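Local coordinates for protein alpha-glucosidase (Pseudoalteromonas sp. K8, PDB 5HQA) that hydrolyses alpha-glucosides as a chloride-activated family 97 glycoside hydrolase that binds acarbose, with one calcium site and one magnesium site, at residues A1-P6 with N81-T86; T141-P146 with T173-D178; K236-V241 with S557-G562. All coordinates share one frame; numbering follows the deposited sequence.

Interaction 1: residues A1-P6 with N81-T86. With FMT (formic acid), chain I.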
loop_
_atom_site.group_PDB
_atom_site.type_symbol
_atom_site.label_atom_id
_atom_site.label_comp_id
_atom_site.label_asym_id
_atom_site.label_seq_id
_atom_site.Cartn_x
_atom_site.Cartn_y
_atom_site.Cartn_z
ATOM N N ALA A 1 11.107 20.662 -25.683
ATOM C CA ALA A 1 10.579 19.349 -26.046
ATOM C C ALA A 1 9.217 19.176 -25.405
ATOM O O ALA A 1 9.000 19.649 -24.287
ATOM C CB ALA A 1 11.522 18.244 -25.597
ATOM N N THR A 2 8.301 18.501 -26.105
ATOM C CA THR A 2 6.942 18.297 -25.619
ATOM C C THR A 2 6.534 16.848 -25.830
ATOM O O THR A 2 6.820 16.263 -26.881
ATOM C CB THR A 2 5.936 19.209 -26.341
ATOM O OG1 THR A 2 6.265 20.577 -26.094
ATOM C CG2 THR A 2 4.511 18.949 -25.848
ATOM N N VAL A 3 5.865 16.273 -24.829
ATOM C CA VAL A 3 5.197 14.986 -24.978
ATOM C C VAL A 3 3.809 15.137 -24.372
ATOM O O VAL A 3 3.617 15.894 -23.416
ATOM C CB VAL A 3 5.997 13.833 -24.314
ATOM C CG1 VAL A 3 6.069 14.003 -22.787
ATOM C CG2 VAL A 3 5.424 12.459 -24.700
ATOM N N GLN A 4 2.830 14.445 -24.960
ATOM C CA GLN A 4 1.442 14.545 -24.528
ATOM C C GLN A 4 0.870 13.159 -24.276
ATOM O O GLN A 4 1.323 12.164 -24.847
ATOM C CB GLN A 4 0.573 15.258 -25.575
ATOM C CG GLN A 4 1.164 16.545 -26.113
ATOM C CD GLN A 4 0.274 17.188 -27.169
ATOM O OE1 GLN A 4 -0.766 16.636 -27.539
ATOM N NE2 GLN A 4 0.683 18.356 -27.658
ATOM N N SER A 5 -0.156 13.105 -23.430
ATOM C CA SER A 5 -0.872 11.856 -23.247
ATOM C C SER A 5 -1.524 11.442 -24.565
ATOM O O SER A 5 -1.687 12.264 -25.471
ATOM C CB SER A 5 -1.932 12.001 -22.153
ATOM O OG SER A 5 -2.812 13.068 -22.462
ATOM N N PRO A 6 -1.898 10.168 -24.698
ATOM C CA PRO A 6 -2.611 9.751 -25.914
ATOM C C PRO A 6 -3.832 10.602 -26.229
ATOM O O PRO A 6 -4.051 10.935 -27.401
ATOM C CB PRO A 6 -2.984 8.298 -25.602
ATOM C CG PRO A 6 -1.872 7.838 -24.701
ATOM C CD PRO A 6 -1.574 9.023 -23.827
ATOM N N ASN A 81 2.542 7.858 -24.524
ATOM C CA ASN A 81 3.592 8.404 -25.366
ATOM C C ASN A 81 4.829 8.624 -24.510
ATOM O O ASN A 81 4.737 8.887 -23.312
ATOM C CB ASN A 81 3.158 9.711 -26.026
ATOM C CG ASN A 81 2.056 9.507 -27.033
ATOM O OD1 ASN A 81 2.062 8.524 -27.781
ATOM N ND2 ASN A 81 1.093 10.423 -27.060
ATOM N N GLU A 82 5.991 8.504 -25.137
ATOM C CA GLU A 82 7.259 8.487 -24.430
ATOM C C GLU A 82 8.227 9.422 -25.134
ATOM O O GLU A 82 8.245 9.489 -26.366
ATOM C CB GLU A 82 7.809 7.063 -24.398
ATOM C CG GLU A 82 9.073 6.837 -23.593
ATOM C CD GLU A 82 9.372 5.346 -23.460
ATOM O OE1 GLU A 82 8.435 4.533 -23.628
ATOM O OE2 GLU A 82 10.530 4.975 -23.206
ATOM N N VAL A 83 9.015 10.163 -24.363
ATOM C CA VAL A 83 10.118 10.925 -24.936
ATOM C C VAL A 83 11.319 10.798 -24.014
ATOM O O VAL A 83 11.193 10.883 -22.789
ATOM C CB VAL A 83 9.759 12.408 -25.182
ATOM C CG1 VAL A 83 9.543 13.159 -23.867
ATOM C CG2 VAL A 83 10.855 13.088 -26.046
ATOM N N THR A 84 12.486 10.562 -24.608
ATOM C CA THR A 84 13.747 10.596 -23.886
ATOM C C THR A 84 14.467 11.873 -24.291
ATOM O O THR A 84 14.739 12.088 -25.480
ATOM C CB THR A 84 14.590 9.361 -24.186
ATOM O OG1 THR A 84 13.833 8.189 -23.862
ATOM C CG2 THR A 84 15.861 9.382 -23.351
ATOM N N VAL A 85 14.742 12.729 -23.310
ATOM C CA VAL A 85 15.375 14.024 -23.531
ATOM C C VAL A 85 16.804 13.927 -23.030
ATOM O O VAL A 85 17.028 13.597 -21.862
ATOM C CB VAL A 85 14.618 15.148 -22.810
ATOM C CG1 VAL A 85 15.246 16.487 -23.132
ATOM C CG2 VAL A 85 13.145 15.124 -23.198
ATOM N N THR A 86 17.772 14.197 -23.903
ATOM C CA THR A 86 19.177 14.116 -23.531
ATOM C C THR A 86 19.708 15.518 -23.279
ATOM O O THR A 86 19.516 16.415 -24.109
ATOM C CB THR A 86 20.001 13.421 -24.615
ATOM O OG1 THR A 86 19.546 12.074 -24.749
ATOM C CG2 THR A 86 21.472 13.407 -24.237
HETATM C C FMT I . 15.191 5.644 -26.362
HETATM O O1 FMT I . 16.005 6.136 -25.579
HETATM O O2 FMT I . 14.813 4.469 -26.312
#
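N81 reaches across to the backbone of Q4 and gives this contact its one direct hydrogen bond. Its CB starts close in, 3.8 Å from V3 CG2, where the asparagine and valine side chains pass alongside one another, pointing opposite ways. CG stands beside the backbone N of N81 (chi1 -67°), 3.5 Å from Q4 O. At the tip, ND2 donates to Q4 O at 2.8 Å. The N-H points almost straight at the oxygen (159°), and Q4 O lies close to the plane of the amide, while ND2 sits 34° out of the carbonyl plane of Q4. An asparagine suits this place, being long enough to bind a carbonyl on a strand that its own backbone does not pair with.

The two strands run nearly antiparallel but belong to different sheets, stacked face to face. Strand 2-4 pairs with strand 10-15, and strand 75-89 lies between strands 53-67 and 95-104, an arrangement of the beta-sandwich kind expected of a domain related to galactose mutarotase. Alternation along the strand turns N81, V83 and V85 inward. Between the sheets V3 CB meets V83 CG1 at 3.6 Å and V3 CG1 meets that same methyl at 3.7 Å; both valines are buried, and the branch at CB lets V3 touch V83 with one arm and N81 CB with CG2. A1 CB approaches V85 CG2 more loosely, at 4.3 Å. On the far face of strand 75-89, E82 forms a salt bridge with R100, and a formic acid molecule is hydrogen-bonded to Q60 and R100.

Interaction 2: residues T141-P146 with T173-D178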
loop_
_atom_site.group_PDB
_atom_site.type_symbol
_atom_site.label_atom_id
_atom_site.label_comp_id
_atom_site.label_asym_id
_atom_site.label_seq_id
_atom_site.Cartn_x
_atom_site.Cartn_y
_atom_site.Cartn_z
ATOM N N THR A 141 -5.832 22.425 -1.850
ATOM C CA THR A 141 -6.096 21.696 -0.612
ATOM C C THR A 141 -5.385 20.356 -0.675
ATOM O O THR A 141 -5.478 19.655 -1.686
ATOM C CB THR A 141 -7.596 21.461 -0.419
ATOM O OG1 THR A 141 -8.284 22.717 -0.358
ATOM C CG2 THR A 141 -7.866 20.654 0.853
ATOM N N ALA A 142 -4.710 19.984 0.414
ATOM C CA ALA A 142 -3.928 18.755 0.464
ATOM C C ALA A 142 -4.382 17.858 1.615
ATOM O O ALA A 142 -4.844 18.335 2.658
ATOM C CB ALA A 142 -2.429 19.061 0.614
ATOM N N TRP A 143 -4.225 16.545 1.417
ATOM C CA TRP A 143 -4.517 15.538 2.434
ATOM C C TRP A 143 -3.261 14.695 2.602
ATOM O O TRP A 143 -2.910 13.935 1.696
ATOM C CB TRP A 143 -5.702 14.670 2.018
ATOM C CG TRP A 143 -6.927 15.454 1.628
ATOM C CD1 TRP A 143 -7.901 15.910 2.461
ATOM C CD2 TRP A 143 -7.315 15.856 0.300
ATOM N NE1 TRP A 143 -8.873 16.567 1.739
ATOM C CE2 TRP A 143 -8.537 16.542 0.411
ATOM C CE3 TRP A 143 -6.752 15.682 -0.970
ATOM C CZ2 TRP A 143 -9.205 17.066 -0.698
ATOM C CZ3 TRP A 143 -7.417 16.197 -2.068
ATOM C CH2 TRP A 143 -8.630 16.882 -1.923
ATOM N N TRP A 144 -2.578 14.810 3.744
ATOM C CA TRP A 144 -1.194 14.344 3.786
ATOM C C TRP A 144 -0.800 13.851 5.176
ATOM O O TRP A 144 -1.432 14.189 6.183
ATOM C CB TRP A 144 -0.244 15.470 3.349
ATOM C CG TRP A 144 -0.413 16.733 4.158
ATOM C CD1 TRP A 144 -1.299 17.751 3.921
ATOM C CD2 TRP A 144 0.330 17.113 5.327
ATOM N NE1 TRP A 144 -1.149 18.741 4.868
ATOM C CE2 TRP A 144 -0.156 18.376 5.740
ATOM C CE3 TRP A 144 1.356 16.509 6.064
ATOM C CZ2 TRP A 144 0.354 19.046 6.857
ATOM C CZ3 TRP A 144 1.864 17.174 7.174
ATOM C CH2 TRP A 144 1.364 18.430 7.560
ATOM N N ILE A 145 0.270 13.052 5.216
ATOM C CA ILE A 145 0.908 12.679 6.480
ATOM C C ILE A 145 2.336 13.214 6.504
ATOM O O ILE A 145 2.993 13.313 5.455
ATOM C CB ILE A 145 0.896 11.158 6.723
ATOM C CG1 ILE A 145 1.540 10.395 5.550
ATOM C CG2 ILE A 145 -0.529 10.669 7.042
ATOM C CD1 ILE A 145 2.139 9.038 5.956
ATOM N N PRO A 146 2.853 13.563 7.675
ATOM C CA PRO A 146 4.212 14.105 7.747
ATOM C C PRO A 146 5.243 13.023 7.497
ATOM O O PRO A 146 5.045 11.849 7.828
ATOM C CB PRO A 146 4.303 14.626 9.185
ATOM C CG PRO A 146 3.392 13.665 9.950
ATOM C CD PRO A 146 2.227 13.446 9.009
ATOM N N THR A 173 -1.386 13.606 -2.122
ATOM C CA THR A 173 -2.581 13.898 -2.908
ATOM C C THR A 173 -3.154 15.261 -2.546
ATOM O O THR A 173 -3.268 15.608 -1.366
ATOM C CB THR A 173 -3.632 12.810 -2.674
ATOM O OG1 THR A 173 -3.093 11.556 -3.105
ATOM C CG2 THR A 173 -4.919 13.107 -3.444
ATOM N N PHE A 174 -3.537 16.027 -3.563
ATOM C CA PHE A 174 -4.128 17.334 -3.328
ATOM C C PHE A 174 -5.031 17.677 -4.509
ATOM O O PHE A 174 -5.050 16.980 -5.527
ATOM C CB PHE A 174 -3.034 18.395 -3.107
ATOM C CG PHE A 174 -2.061 18.513 -4.259
ATOM C CD1 PHE A 174 -0.931 17.700 -4.317
ATOM C CD2 PHE A 174 -2.278 19.434 -5.274
ATOM C CE1 PHE A 174 -0.037 17.812 -5.377
ATOM C CE2 PHE A 174 -1.394 19.546 -6.331
ATOM C CZ PHE A 174 -0.279 18.738 -6.381
ATOM N N LYS A 175 -5.808 18.749 -4.360
ATOM C CA LYS A 175 -6.607 19.253 -5.469
ATOM C C LYS A 175 -6.377 20.750 -5.599
ATOM O O LYS A 175 -6.121 21.441 -4.610
ATOM C CB LYS A 175 -8.108 18.970 -5.291
ATOM C CG LYS A 175 -8.742 19.690 -4.129
ATOM C CD LYS A 175 -10.262 19.517 -4.136
ATOM C CE LYS A 175 -10.886 20.246 -2.954
ATOM N NZ LYS A 175 -12.369 20.077 -2.900
ATOM N N ASN A 176 -6.452 21.250 -6.829
ATOM C CA ASN A 176 -6.349 22.689 -6.999
ATOM C C ASN A 176 -7.754 23.286 -7.021
ATOM O O ASN A 176 -8.762 22.580 -6.898
ATOM C CB ASN A 176 -5.498 23.045 -8.231
ATOM C CG ASN A 176 -6.156 22.697 -9.564
ATOM O OD1 ASN A 176 -7.365 22.500 -9.659
ATOM N ND2 ASN A 176 -5.338 22.652 -10.620
ATOM N N GLN A 177 -7.831 24.610 -7.146
ATOM C CA GLN A 177 -9.123 25.263 -7.008
ATOM C C GLN A 177 -10.064 24.923 -8.156
ATOM O O GLN A 177 -11.284 24.971 -7.968
ATOM C CB GLN A 177 -8.945 26.773 -6.902
ATOM C CG GLN A 177 -10.118 27.457 -6.222
ATOM C CD GLN A 177 -9.931 28.957 -6.120
ATOM O OE1 GLN A 177 -9.508 29.610 -7.082
ATOM N NE2 GLN A 177 -10.227 29.513 -4.943
ATOM N N ASP A 178 -9.525 24.566 -9.326
ATOM C CA ASP A 178 -10.324 24.045 -10.432
ATOM C C ASP A 178 -10.954 22.689 -10.129
ATOM O O ASP A 178 -11.775 22.219 -10.925
ATOM C CB ASP A 178 -9.466 23.904 -11.698
ATOM C CG ASP A 178 -9.060 25.242 -12.293
ATOM O OD1 ASP A 178 -9.764 26.244 -12.047
ATOM O OD2 ASP A 178 -8.036 25.294 -13.011
HETATM O O HOH W 1 -1.251 12.286 0.581
#
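W143 reaches over the neighbouring strand so that the six-membered part of its indole lies against T173, F174 and K175 in turn. CG stands beside the backbone N (chi1 -52°). CE3 comes 4.0 Å from T173 CG2, CZ3 lies 3.7 Å from F174 CA, and CH2 rests 3.6 Å from K175 CG. The lysine crosses the indole obliquely: its CG is set between its own backbone N and carbonyl carbon (chi1 66°), and the chain beyond is fully extended, so methylene groups rather than the ammonium meet the ring at CH2. From its own strand, T141 covers one ring face with its methyl, CG2 lying 3.9 Å above the plane and offset toward the rim.

The strands are antiparallel neighbours in a nine-stranded sheet of the N-terminal domain, whose family is grouped with the galactose mutarotase fold; 141-144 lies between 172-175 and 158-161, and W143 sits close to the magnesium-binding G565. T141 and K175 form a hydrogen-bonded pair, T141 N to K175 O at 2.9 Å and K175 N to T141 O at 2.8 Å. Farther along, W143 N still reaches T173 O at 3.1 Å, but a water stands in the return path, donating to W143 O and accepting from T173 N. On the opposite face A142 and F174 make a non-hydrogen-bonded pair, their CB atoms 3.8 Å apart; the small alanine fits beside the phenylalanine, whose side chain packs on I182 and I184 of strand 181-187. An alanine in place of W143 would probably uncover the K175 methylenes and open a gap beside V564. T173 OG1, meanwhile, is hydrogen-bonded to S183 and to the carbonyl of F480.

Interaction 3: residues K236-V241 with S557-G562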
loop_
_atom_site.group_PDB
_atom_site.type_symbol
_atom_site.label_atom_id
_atom_site.label_comp_id
_atom_site.label_asym_id
_atom_site.label_seq_id
_atom_site.Cartn_x
_atom_site.Cartn_y
_atom_site.Cartn_z
ATOM N N LYS A 236 -11.411 14.050 -11.518
ATOM C CA LYS A 236 -12.165 13.554 -10.378
ATOM C C LYS A 236 -11.240 12.774 -9.455
ATOM O O LYS A 236 -10.264 12.165 -9.899
ATOM C CB LYS A 236 -13.310 12.627 -10.811
ATOM C CG LYS A 236 -14.333 13.234 -11.717
ATOM C CD LYS A 236 -15.276 12.146 -12.218
ATOM C CE LYS A 236 -16.400 12.734 -13.062
ATOM N NZ LYS A 236 -17.147 13.789 -12.315
ATOM N N ALA A 237 -11.584 12.761 -8.165
ATOM C CA ALA A 237 -10.805 11.976 -7.216
ATOM C C ALA A 237 -10.695 10.514 -7.652
ATOM O O ALA A 237 -9.608 9.925 -7.596
ATOM C CB ALA A 237 -11.423 12.088 -5.825
ATOM N N VAL A 238 -11.796 9.916 -8.125
ATOM C CA VAL A 238 -11.722 8.505 -8.506
ATOM C C VAL A 238 -10.846 8.279 -9.732
ATOM O O VAL A 238 -10.429 7.139 -9.982
ATOM C CB VAL A 238 -13.113 7.881 -8.752
ATOM C CG1 VAL A 238 -13.912 7.835 -7.451
ATOM C CG2 VAL A 238 -13.872 8.627 -9.846
ATOM N N ASP A 239 -10.552 9.324 -10.517
ATOM C CA ASP A 239 -9.632 9.128 -11.634
ATOM C C ASP A 239 -8.228 8.806 -11.144
ATOM O O ASP A 239 -7.469 8.133 -11.847
ATOM C CB ASP A 239 -9.599 10.360 -12.539
ATOM C CG ASP A 239 -10.921 10.604 -13.244
ATOM O OD1 ASP A 239 -11.702 9.640 -13.419
ATOM O OD2 ASP A 239 -11.177 11.764 -13.629
ATOM N N LEU A 240 -7.862 9.281 -9.949
ATOM C CA LEU A 240 -6.603 8.852 -9.349
ATOM C C LEU A 240 -6.648 7.370 -9.014
ATOM O O LEU A 240 -5.680 6.638 -9.249
ATOM C CB LEU A 240 -6.317 9.652 -8.074
ATOM C CG LEU A 240 -6.275 11.177 -8.149
ATOM C CD1 LEU A 240 -5.963 11.752 -6.771
ATOM C CD2 LEU A 240 -5.249 11.612 -9.158
ATOM N N VAL A 241 -7.765 6.922 -8.445
ATOM C CA VAL A 241 -7.877 5.545 -7.983
ATOM C C VAL A 241 -7.811 4.571 -9.158
ATOM O O VAL A 241 -7.108 3.553 -9.101
ATOM C CB VAL A 241 -9.174 5.378 -7.170
ATOM C CG1 VAL A 241 -9.407 3.925 -6.853
ATOM C CG2 VAL A 241 -9.113 6.217 -5.889
ATOM N N SER A 557 -11.838 -3.870 -11.326
ATOM C CA SER A 557 -12.180 -2.990 -10.213
ATOM C C SER A 557 -12.517 -1.616 -10.777
ATOM O O SER A 557 -11.903 -1.180 -11.761
ATOM C CB SER A 557 -11.026 -2.850 -9.204
ATOM O OG SER A 557 -10.757 -4.064 -8.532
ATOM N N ILE A 558 -13.494 -0.938 -10.164
ATOM C CA ILE A 558 -13.894 0.412 -10.568
ATOM C C ILE A 558 -14.277 1.197 -9.325
ATOM O O ILE A 558 -15.248 0.841 -8.646
ATOM C CB ILE A 558 -15.093 0.426 -11.536
ATOM C CG1 ILE A 558 -14.946 -0.632 -12.628
ATOM C CG2 ILE A 558 -15.256 1.827 -12.133
ATOM C CD1 ILE A 558 -16.248 -0.970 -13.330
ATOM N N ALA A 559 -13.558 2.281 -9.047
ATOM C CA ALA A 559 -14.040 3.254 -8.072
ATOM C C ALA A 559 -15.133 4.070 -8.754
ATOM O O ALA A 559 -14.857 4.826 -9.691
ATOM C CB ALA A 559 -12.902 4.138 -7.567
ATOM N N LEU A 560 -16.381 3.886 -8.306
ATOM C CA LEU A 560 -17.529 4.480 -8.989
ATOM C C LEU A 560 -17.721 5.946 -8.637
ATOM O O LEU A 560 -18.181 6.725 -9.477
ATOM C CB LEU A 560 -18.802 3.718 -8.635
ATOM C CG LEU A 560 -18.851 2.252 -9.053
ATOM C CD1 LEU A 560 -20.105 1.595 -8.508
ATOM C CD2 LEU A 560 -18.814 2.163 -10.560
ATOM N N ASP A 561 -17.407 6.330 -7.408
ATOM C CA ASP A 561 -17.674 7.678 -6.930
ATOM C C ASP A 561 -16.887 7.863 -5.640
ATOM O O ASP A 561 -16.448 6.886 -5.025
ATOM C CB ASP A 561 -19.175 7.890 -6.707
ATOM C CG ASP A 561 -19.543 9.348 -6.532
ATOM O OD1 ASP A 561 -20.716 9.601 -6.178
ATOM O OD2 ASP A 561 -18.674 10.237 -6.737
ATOM N N GLY A 562 -16.696 9.113 -5.246
ATOM C CA GLY A 562 -15.981 9.369 -4.012
ATOM C C GLY A 562 -15.438 10.774 -3.967
ATOM O O GLY A 562 -15.444 11.512 -4.955
HETATM O O HOH W 2 -14.524 11.258 -7.590
#
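V238 and A559 form the close-packed part of this contact, where helix 237-241 meets strand 557-560. V238 CG1 stands anti to its own carbonyl carbon (chi1 -66°), which brings it 3.8 Å from A559 CB and 3.5 Å from D561 C. V238 CB rests on A559 O at 3.6 Å. One turn on, V241 CG1 touches the same alanine methyl, A559 CB, at 3.6 Å; an alanine suits the spot because two valines converge on it.

The fit is looser between A237 CB and G562 O, 4.2 Å apart, and here water takes part: one molecule accepts from V238 N at 3.1 Å and donates to G562 O at 2.8 Å. D561 turns away from the helix, its OD2 accepting the G562 N-H from above the carboxylate plane. Glycine suits position 562, since at its backbone angles a side chain would collide with the carbonyl oxygen of D561. K236 NZ and D561 OD2 remain 6.8 Å apart, without contact.

Between these two segments the direct contact is thus apolar, and its polar supplements are the water joining two backbone groups and the bond from A559 N to N242 OD1, just past the helix.

In the fold
Interactions 1 and 2 both reach the same nine-stranded sheet, interaction 1 through strand 75-89 alone and interaction 2 through 141-144 and 172-175, yet their centres are 27 Å apart and they do not touch. Interactions 2 and 3 do meet: T173 CG2 packs on L240 CD1 at 3.7 Å, so that sheet lies against the helix that faces the C-terminal region. Both approach the magnesium site of G565, D566 and D592. The side chain of W143 is about 7 Å from the metal, and about 11 Å separate G562 from the same ion. Interaction 1 lies away from the annotated sites, and none of the calcium-binding glutamates, E154, E437, E455 and E461, belongs to the six segments.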